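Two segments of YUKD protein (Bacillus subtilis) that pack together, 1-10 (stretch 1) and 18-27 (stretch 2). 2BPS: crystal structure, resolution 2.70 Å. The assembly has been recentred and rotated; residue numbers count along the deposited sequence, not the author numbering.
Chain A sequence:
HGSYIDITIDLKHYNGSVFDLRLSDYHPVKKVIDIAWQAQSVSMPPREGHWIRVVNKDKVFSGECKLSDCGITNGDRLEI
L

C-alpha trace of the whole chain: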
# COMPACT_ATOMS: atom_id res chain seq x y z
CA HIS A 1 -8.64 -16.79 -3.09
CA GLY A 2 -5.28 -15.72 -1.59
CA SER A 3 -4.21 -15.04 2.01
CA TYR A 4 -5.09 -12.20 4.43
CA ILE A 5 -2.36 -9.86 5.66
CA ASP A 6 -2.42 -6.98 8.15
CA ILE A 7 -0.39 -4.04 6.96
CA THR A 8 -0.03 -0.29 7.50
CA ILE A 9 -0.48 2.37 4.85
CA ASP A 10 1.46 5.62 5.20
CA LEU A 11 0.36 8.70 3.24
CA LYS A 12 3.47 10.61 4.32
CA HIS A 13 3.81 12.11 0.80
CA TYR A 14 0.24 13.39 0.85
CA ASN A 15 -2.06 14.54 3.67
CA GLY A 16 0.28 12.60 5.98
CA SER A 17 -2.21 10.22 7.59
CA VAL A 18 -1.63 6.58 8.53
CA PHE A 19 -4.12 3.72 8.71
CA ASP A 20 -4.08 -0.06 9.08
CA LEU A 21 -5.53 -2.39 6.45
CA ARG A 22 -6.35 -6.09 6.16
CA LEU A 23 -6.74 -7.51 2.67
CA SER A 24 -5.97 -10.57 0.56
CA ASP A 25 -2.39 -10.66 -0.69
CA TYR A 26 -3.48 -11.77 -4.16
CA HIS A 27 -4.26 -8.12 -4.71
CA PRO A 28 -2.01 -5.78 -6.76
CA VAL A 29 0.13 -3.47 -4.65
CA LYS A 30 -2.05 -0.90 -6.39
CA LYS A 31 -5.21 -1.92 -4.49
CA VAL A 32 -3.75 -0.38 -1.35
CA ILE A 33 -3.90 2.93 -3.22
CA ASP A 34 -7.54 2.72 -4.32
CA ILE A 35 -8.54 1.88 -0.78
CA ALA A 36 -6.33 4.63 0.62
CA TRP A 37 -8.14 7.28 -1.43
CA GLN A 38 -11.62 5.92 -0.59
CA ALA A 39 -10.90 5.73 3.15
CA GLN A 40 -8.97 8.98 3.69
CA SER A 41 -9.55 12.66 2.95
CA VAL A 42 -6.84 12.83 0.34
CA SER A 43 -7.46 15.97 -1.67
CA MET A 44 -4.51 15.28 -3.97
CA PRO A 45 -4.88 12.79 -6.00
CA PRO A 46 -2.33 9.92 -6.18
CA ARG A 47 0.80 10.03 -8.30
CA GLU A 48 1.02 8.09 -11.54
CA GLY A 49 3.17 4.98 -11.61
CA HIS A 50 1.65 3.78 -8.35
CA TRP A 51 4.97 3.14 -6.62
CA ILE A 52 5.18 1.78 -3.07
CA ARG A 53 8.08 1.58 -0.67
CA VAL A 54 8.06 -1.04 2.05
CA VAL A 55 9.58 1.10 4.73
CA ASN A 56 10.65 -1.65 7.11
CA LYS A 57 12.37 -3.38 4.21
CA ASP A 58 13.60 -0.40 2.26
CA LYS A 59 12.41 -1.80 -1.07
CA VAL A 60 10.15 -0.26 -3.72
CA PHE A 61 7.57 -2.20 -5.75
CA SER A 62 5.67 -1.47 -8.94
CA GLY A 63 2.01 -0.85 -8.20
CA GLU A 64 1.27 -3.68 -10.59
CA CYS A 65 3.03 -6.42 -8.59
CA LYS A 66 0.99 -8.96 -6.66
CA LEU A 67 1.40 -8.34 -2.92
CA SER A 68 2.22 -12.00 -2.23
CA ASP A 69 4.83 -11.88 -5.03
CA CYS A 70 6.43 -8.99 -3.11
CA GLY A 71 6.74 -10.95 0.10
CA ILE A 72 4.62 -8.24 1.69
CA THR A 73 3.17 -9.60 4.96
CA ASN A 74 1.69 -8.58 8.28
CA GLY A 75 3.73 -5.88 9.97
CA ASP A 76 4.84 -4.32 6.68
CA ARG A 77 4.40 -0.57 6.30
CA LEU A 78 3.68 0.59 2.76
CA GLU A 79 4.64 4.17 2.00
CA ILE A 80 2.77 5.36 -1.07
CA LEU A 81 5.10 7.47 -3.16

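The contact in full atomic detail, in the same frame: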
# COMPACT_ATOMS: atom_id res chain seq x y z
N HIS A 1 -9.92 -16.61 -2.34
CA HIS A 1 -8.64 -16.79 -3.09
C HIS A 1 -7.51 -15.89 -2.56
O HIS A 1 -7.64 -14.66 -2.56
CB HIS A 1 -8.87 -16.49 -4.58
CG HIS A 1 -7.63 -16.57 -5.41
ND1 HIS A 1 -6.88 -17.73 -5.52
CD2 HIS A 1 -6.97 -15.63 -6.13
CE1 HIS A 1 -5.82 -17.49 -6.27
NE2 HIS A 1 -5.85 -16.22 -6.65
N GLY A 2 -6.41 -16.50 -2.10
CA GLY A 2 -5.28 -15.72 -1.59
C GLY A 2 -4.88 -16.00 -0.15
O GLY A 2 -4.82 -17.16 0.27
N SER A 3 -4.59 -14.94 0.60
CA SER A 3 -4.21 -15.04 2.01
C SER A 3 -4.21 -13.64 2.65
O SER A 3 -3.55 -12.72 2.16
CB SER A 3 -2.84 -15.70 2.15
OG SER A 3 -2.58 -16.06 3.49
N TYR A 4 -4.96 -13.48 3.74
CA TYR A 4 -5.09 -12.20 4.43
C TYR A 4 -3.86 -11.73 5.18
O TYR A 4 -3.25 -12.49 5.93
CB TYR A 4 -6.28 -12.22 5.40
CG TYR A 4 -7.63 -12.17 4.71
CD1 TYR A 4 -8.65 -13.06 5.05
CD2 TYR A 4 -7.87 -11.27 3.67
CE1 TYR A 4 -9.86 -13.06 4.38
CE2 TYR A 4 -9.08 -11.26 2.99
CZ TYR A 4 -10.06 -12.16 3.34
OH TYR A 4 -11.23 -12.17 2.63
N ILE A 5 -3.50 -10.46 4.99
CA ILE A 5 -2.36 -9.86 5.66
C ILE A 5 -2.74 -8.52 6.29
O ILE A 5 -3.55 -7.78 5.75
CB ILE A 5 -1.17 -9.62 4.70
CG1 ILE A 5 -1.55 -8.57 3.66
CG2 ILE A 5 -0.81 -10.90 3.98
CD1 ILE A 5 -0.43 -8.22 2.72
N ASP A 6 -2.16 -8.23 7.45
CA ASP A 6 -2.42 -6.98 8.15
C ASP A 6 -1.24 -6.08 7.90
O ASP A 6 -0.13 -6.40 8.30
CB ASP A 6 -2.53 -7.20 9.64
CG ASP A 6 -3.85 -7.77 10.05
OD1 ASP A 6 -4.06 -7.94 11.27
OD2 ASP A 6 -4.69 -8.05 9.17
N ILE A 7 -1.48 -4.96 7.25
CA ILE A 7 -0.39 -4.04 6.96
C ILE A 7 -0.75 -2.62 7.39
O ILE A 7 -1.84 -2.38 7.92
CB ILE A 7 -0.03 -4.07 5.46
CG1 ILE A 7 -1.25 -3.65 4.63
CG2 ILE A 7 0.44 -5.46 5.09
CD1 ILE A 7 -1.03 -3.67 3.14
N THR A 8 0.18 -1.69 7.17
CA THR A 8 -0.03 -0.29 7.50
C THR A 8 0.23 0.56 6.28
O THR A 8 1.25 0.38 5.60
CB THR A 8 0.91 0.17 8.59
OG1 THR A 8 0.68 -0.62 9.75
CG2 THR A 8 0.66 1.61 8.93
N ILE A 9 -0.67 1.49 5.99
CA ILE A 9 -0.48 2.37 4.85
C ILE A 9 -0.12 3.76 5.36
O ILE A 9 -0.79 4.32 6.23
CB ILE A 9 -1.74 2.43 4.00
CG1 ILE A 9 -2.24 1.01 3.72
CG2 ILE A 9 -1.45 3.17 2.72
CD1 ILE A 9 -1.19 0.04 3.18
N ASP A 10 0.97 4.31 4.81
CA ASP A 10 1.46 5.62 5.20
C ASP A 10 1.39 6.64 4.07
O ASP A 10 2.09 6.54 3.07
CB ASP A 10 2.90 5.46 5.70
CG ASP A 10 3.46 6.73 6.32
OD1 ASP A 10 4.46 6.62 7.07
OD2 ASP A 10 2.92 7.83 6.07
N VAL A 18 -2.11 7.95 8.46
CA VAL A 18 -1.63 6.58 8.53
C VAL A 18 -2.73 5.66 9.04
O VAL A 18 -3.24 5.86 10.14
CB VAL A 18 -0.46 6.46 9.50
CG1 VAL A 18 -0.09 5.01 9.69
CG2 VAL A 18 0.70 7.26 8.98
N PHE A 19 -3.09 4.64 8.26
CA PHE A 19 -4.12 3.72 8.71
C PHE A 19 -3.70 2.28 8.52
O PHE A 19 -2.77 1.99 7.77
CB PHE A 19 -5.42 3.99 7.98
CG PHE A 19 -5.36 3.72 6.52
CD1 PHE A 19 -4.70 4.60 5.67
CD2 PHE A 19 -5.96 2.59 5.98
CE1 PHE A 19 -4.64 4.35 4.30
CE2 PHE A 19 -5.91 2.34 4.61
CZ PHE A 19 -5.25 3.23 3.77
N ASP A 20 -4.38 1.36 9.21
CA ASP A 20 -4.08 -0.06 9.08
C ASP A 20 -5.10 -0.70 8.15
O ASP A 20 -6.26 -0.29 8.09
CB ASP A 20 -4.09 -0.74 10.46
CG ASP A 20 -2.87 -0.38 11.28
OD1 ASP A 20 -1.89 0.13 10.69
OD2 ASP A 20 -2.87 -0.60 12.52
N LEU A 21 -4.66 -1.72 7.42
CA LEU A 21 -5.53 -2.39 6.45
C LEU A 21 -5.33 -3.90 6.42
O LEU A 21 -4.21 -4.38 6.57
CB LEU A 21 -5.22 -1.80 5.06
CG LEU A 21 -6.03 -2.03 3.77
CD1 LEU A 21 -5.15 -2.74 2.74
CD2 LEU A 21 -7.29 -2.78 4.07
N ARG A 22 -6.42 -4.64 6.27
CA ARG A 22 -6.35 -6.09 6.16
C ARG A 22 -7.00 -6.49 4.84
O ARG A 22 -8.19 -6.25 4.62
CB ARG A 22 -7.10 -6.80 7.29
CG ARG A 22 -7.25 -8.30 7.01
CD ARG A 22 -7.98 -9.03 8.11
NE ARG A 22 -7.20 -9.05 9.34
CZ ARG A 22 -7.63 -9.56 10.49
NH1 ARG A 22 -6.85 -9.54 11.56
NH2 ARG A 22 -8.84 -10.10 10.56
N LEU A 23 -6.22 -7.10 3.96
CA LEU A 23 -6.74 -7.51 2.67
C LEU A 23 -6.02 -8.76 2.18
O LEU A 23 -5.00 -9.17 2.74
CB LEU A 23 -6.57 -6.39 1.63
CG LEU A 23 -5.22 -6.27 0.92
CD1 LEU A 23 -5.32 -5.17 -0.13
CD2 LEU A 23 -4.13 -5.96 1.93
N SER A 24 -6.56 -9.38 1.13
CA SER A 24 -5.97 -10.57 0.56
C SER A 24 -4.72 -10.20 -0.24
O SER A 24 -4.75 -9.28 -1.06
CB SER A 24 -6.97 -11.28 -0.33
OG SER A 24 -6.38 -12.43 -0.90
N ASP A 25 -3.64 -10.94 -0.01
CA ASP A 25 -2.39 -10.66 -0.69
C ASP A 25 -2.37 -10.99 -2.17
O ASP A 25 -1.33 -10.81 -2.82
CB ASP A 25 -1.22 -11.34 0.01
CG ASP A 25 -1.31 -12.85 -0.03
OD1 ASP A 25 -2.01 -13.40 -0.91
OD2 ASP A 25 -0.65 -13.49 0.82
N TYR A 26 -3.47 -11.48 -2.73
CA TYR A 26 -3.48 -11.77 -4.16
C TYR A 26 -3.81 -10.48 -4.90
O TYR A 26 -3.93 -10.45 -6.12
CB TYR A 26 -4.50 -12.86 -4.53
CG TYR A 26 -5.91 -12.36 -4.70
CD1 TYR A 26 -6.72 -12.09 -3.59
CD2 TYR A 26 -6.47 -12.16 -5.98
CE1 TYR A 26 -8.04 -11.64 -3.73
CE2 TYR A 26 -7.80 -11.71 -6.13
CZ TYR A 26 -8.57 -11.46 -4.99
OH TYR A 26 -9.88 -11.02 -5.10
N HIS A 27 -3.96 -9.41 -4.13
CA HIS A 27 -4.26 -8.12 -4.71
C HIS A 27 -3.00 -7.42 -5.19
O HIS A 27 -1.90 -7.68 -4.67
CB HIS A 27 -4.93 -7.22 -3.68
CG HIS A 27 -6.40 -7.39 -3.60
ND1 HIS A 27 -7.04 -7.79 -2.44
CD2 HIS A 27 -7.38 -7.17 -4.51
CE1 HIS A 27 -8.34 -7.82 -2.65
NE2 HIS A 27 -8.57 -7.44 -3.89

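The two segments form an antiparallel pair of strands, residues 4-10 against residues 18-24. Their axes approach to 4.6 Å, and their directions differ by 158°. Together the segments bury 972 Å², both sides summed.

Backbone hydrogen bonds set the register. Ile5, Ile7 and Ile9 each pair with a residue opposite through two bonds. Ile5 N donates to Leu23 O at 3.0 Å, and Leu23 N returns to Ile5 O at 3.3 Å. In the next pair, Ile7 N to Leu21 O and Leu21 N to Ile7 O are both 2.9 Å and nearly straight. Ile9 N reaches Phe19 O at 2.8 Å, while Phe19 N reaches Ile9 O at 3.1 Å. Past the strand ends, Asp25 N still donates to Ser3 O at 2.8 Å. The residues between these pairs, Tyr4 with Ser24, Asp6 with Arg22, Thr8 with Asp20 and Asp10 with Val18, face each other without backbone hydrogen bonds. Here the chains come closer, with Tyr4 CA and Ser24 CA 4.3 Å apart. CA-H...O contacts accompany the ladder; one runs from Arg22 CA to Ile5 O at 3.3 Å.

Side chains alternate between the two faces of the sheet. One face carries the apolar residues Ile5, Ile7, Ile9, Phe19, Leu21 and Leu23. Ile9 CB lies over a face of the Phe19 ring, 3.9 Å from its centroid and 28° off the ring normal, a CH-pi contact. Ile7 CD1 touches both Leu21 CD1, at 4.2 Å, and Leu23 CD2, at 4.0 Å. Ile5 CG1 packs 4.1 Å from Leu23 CD2. The three isoleucines are buried in the whole structure.

The other face, with Tyr4, Asp6, Thr8, Asp10, Val18, Asp20, Arg22 and Ser24, is more polar. Asp6 and Arg22 form a salt bridge. Arg22 NE donates to Asp6 OD2 at 2.7 Å, and Arg22 NH1 donates to Asp6 OD1 at 3.2 Å. Both bonds are close to linear, so the carboxylate meets the guanidinium edge with both oxygens. At the next pair on this face, Thr8 OG1 donates to Asp20 OD1 at 2.8 Å. Thr8 also makes an apolar contact, CG2 to Val18 CG1 at 3.6 Å. The edge of the Tyr4 ring lies against the opposite backbone, with Tyr4 CD2 3.4 Å from Ser24 N.

At the end of the second strand, Ser24 to His27 form a type I beta turn, with His27 N bonded to Ser24 O at 3.2 Å. Ser24 OG donates to His1 O at 3.1 Å, but this hydroxyl is too close to Tyr26 in the model, so its position is less certain. The His1 ring turns its edge toward the face of Tyr26, with planes at 65° and centroids 5.0 Å apart. His1 is poorly ordered. The backbone angles of Gly2 would jam a CB against the preceding carbonyl oxygen, which by itself calls for glycine. As modelled, an ideal CB on Gly2 would also lie 2.1 Å from the less certain Ser24 OG and a tight 3.1 Å from Tyr26 CD1.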